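Local coordinates for protein DJ-1 homolog D (Arabidopsis thaliana, PDB 4OGG) that belongs to the DJ-1/PfpI family and carries two units of that family in a single chain, at residues Y209-P214 with V277-R282. Numbering follows the deposited sequence.
Sequences YEVKVP and VIPGGR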
loop_
_atom_site.group_PDB
_atom_site.type_symbol
_atom_site.label_atom_id
_atom_site.label_comp_id
_atom_site.label_asym_id
_atom_site.label_seq_id
_atom_site.Cartn_x
_atom_site.Cartn_y
_atom_site.Cartn_z
ATOM N N TYR C 209 16.782 6.940 -2.810
ATOM C CA TYR C 209 18.026 6.874 -3.577
ATOM C C TYR C 209 19.023 7.945 -3.156
ATOM O O TYR C 209 20.222 7.692 -3.055
ATOM C CB TYR C 209 17.782 7.112 -5.068
ATOM C CG TYR C 209 17.170 6.008 -5.887
ATOM C CD1 TYR C 209 17.325 4.662 -5.553
ATOM C CD2 TYR C 209 16.528 6.319 -7.083
ATOM C CE1 TYR C 209 16.852 3.655 -6.408
ATOM C CE2 TYR C 209 16.067 5.339 -7.930
ATOM C CZ TYR C 209 16.228 4.012 -7.598
ATOM O OH TYR C 209 15.767 3.065 -8.479
ATOM N N GLU C 210 18.514 9.153 -2.938
ATOM C CA GLU C 210 19.355 10.299 -2.615
ATOM C C GLU C 210 20.183 10.214 -1.352
ATOM O O GLU C 210 21.165 10.945 -1.205
ATOM C CB GLU C 210 18.498 11.559 -2.654
ATOM C CG GLU C 210 17.846 11.690 -4.021
ATOM C CD GLU C 210 16.857 12.820 -4.123
ATOM O OE1 GLU C 210 16.111 12.840 -5.124
ATOM O OE2 GLU C 210 16.827 13.679 -3.217
ATOM N N VAL C 211 19.803 9.335 -0.435
ATOM C CA VAL C 211 20.612 9.162 0.759
ATOM C C VAL C 211 21.535 7.960 0.537
ATOM O O VAL C 211 22.748 8.061 0.701
ATOM C CB VAL C 211 19.757 8.921 2.036
ATOM C CG1 VAL C 211 18.816 7.740 1.841
ATOM C CG2 VAL C 211 20.680 8.672 3.234
ATOM N N LYS C 212 20.961 6.838 0.112
ATOM C CA LYS C 212 21.733 5.615 -0.068
ATOM C C LYS C 212 22.808 5.637 -1.146
ATOM O O LYS C 212 23.929 5.190 -0.908
ATOM C CB LYS C 212 20.799 4.430 -0.335
ATOM C CG LYS C 212 21.411 3.073 0.029
ATOM C CD LYS C 212 21.459 2.883 1.547
ATOM C CE LYS C 212 21.833 1.454 1.928
ATOM N NZ LYS C 212 21.792 1.228 3.406
ATOM N N VAL C 213 22.477 6.143 -2.327
ATOM C CA VAL C 213 23.454 6.155 -3.409
ATOM C C VAL C 213 24.702 6.982 -3.110
ATOM O O VAL C 213 25.819 6.467 -3.190
ATOM C CB VAL C 213 22.813 6.611 -4.740
ATOM C CG1 VAL C 213 23.862 6.632 -5.847
ATOM C CG2 VAL C 213 21.689 5.649 -5.118
ATOM N N PRO C 214 24.543 8.270 -2.761
ATOM C CA PRO C 214 25.758 9.042 -2.474
ATOM C C PRO C 214 26.497 8.483 -1.257
ATOM O O PRO C 214 27.728 8.411 -1.239
ATOM C CB PRO C 214 25.225 10.455 -2.224
ATOM C CG PRO C 214 23.960 10.495 -3.055
ATOM C CD PRO C 214 23.355 9.143 -2.760
ATOM N N VAL C 277 27.063 16.526 2.873
ATOM C CA VAL C 277 26.156 16.094 1.818
ATOM C C VAL C 277 24.725 16.187 2.339
ATOM O O VAL C 277 24.436 15.786 3.471
ATOM C CB VAL C 277 26.440 14.645 1.376
ATOM C CG1 VAL C 277 25.471 14.249 0.272
ATOM C CG2 VAL C 277 27.882 14.521 0.881
ATOM N N ILE C 278 23.832 16.721 1.513
ATOM C CA ILE C 278 22.439 16.872 1.912
ATOM C C ILE C 278 21.472 16.175 0.966
ATOM O O ILE C 278 21.216 16.655 -0.143
ATOM C CB ILE C 278 22.032 18.359 1.984
ATOM C CG1 ILE C 278 22.987 19.122 2.903
ATOM C CG2 ILE C 278 20.598 18.477 2.501
ATOM C CD1 ILE C 278 22.677 20.605 3.015
ATOM N N PRO C 279 20.932 15.022 1.389
ATOM C CA PRO C 279 19.984 14.278 0.557
ATOM C C PRO C 279 18.707 15.095 0.361
ATOM O O PRO C 279 18.396 15.979 1.165
ATOM C CB PRO C 279 19.721 13.017 1.375
ATOM C CG PRO C 279 21.019 12.816 2.110
ATOM C CD PRO C 279 21.342 14.223 2.557
ATOM N N GLY C 280 17.978 14.797 -0.707
ATOM C CA GLY C 280 16.733 15.492 -0.973
ATOM C C GLY C 280 15.577 14.749 -0.327
ATOM O O GLY C 280 15.773 13.997 0.628
ATOM N N GLY C 281 14.374 14.939 -0.857
ATOM C CA GLY C 281 13.207 14.288 -0.289
ATOM C C GLY C 281 12.437 15.288 0.549
ATOM O O GLY C 281 12.555 16.493 0.330
ATOM N N ARG C 282 11.664 14.804 1.518
ATOM C CA ARG C 282 10.876 15.692 2.366
ATOM C C ARG C 282 11.539 16.054 3.693
ATOM O O ARG C 282 10.974 16.810 4.484
ATOM C CB ARG C 282 9.494 15.082 2.627
ATOM C CG ARG C 282 8.657 14.947 1.369
ATOM C CD ARG C 282 7.163 14.829 1.663
ATOM N NE ARG C 282 6.753 13.521 2.174
ATOM C CZ ARG C 282 6.604 13.218 3.459
ATOM N NH1 ARG C 282 6.836 14.127 4.395
ATOM N NH2 ARG C 282 6.186 12.008 3.810
#
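Glu210, in the first turn of helix 208-221, meets Pro279 and Gly280 just beyond the end of strand 275-278. The Glu210 side chain sets off with CG anti to its carbonyl carbon (chi1 -57°) and then runs extended, carrying its carboxylate to the glycine backbone. OE2 is modelled 3.0 Å from Gly280 N, though its exact placement against Gly280 is doubtful, and the CB of Glu210 lies 3.8 Å from that same nitrogen. At phi 102° and psi -156° a CB on Gly281 would jam against the carbonyl O of Gly280, so the backbone calls for glycine. Gly281 N hydrogen-bonds OD2 of the modified cysteine at position 311; separately, Glu210 OE1 comes close to its OZ3.

Next to the carboxylate, at Pro279, the packing is close and apolar. CB of the Pro279 ring sits 3.6 Å from Glu210 O, a buried carbonyl oxygen without a polar partner: Pro214, one turn on, has no N-H to offer it, and the helix kinks there. The ring's CG rests 3.9 Å from Val211 CA and 4.1 Å from Val211 CB. Toward Val277 and the next helical turn the packing slackens, although it remains buried: Val277 CG1 comes no nearer than 4.5 Å to Pro214 CB.

The contact belongs to the flavodoxin-like alpha/beta core of the second family unit. Phe200 of strand 197-201 touches Pro214, Val277 and Pro279, tying the helix to the sheet, while His369 of helix 369-380 packs on Glu210 and Pro214. Strand 275-278 lies between the parallel strands 197-201 and 307-309, and the helix, which follows 197-201 in the chain, passes the loop leaving its C-terminal end.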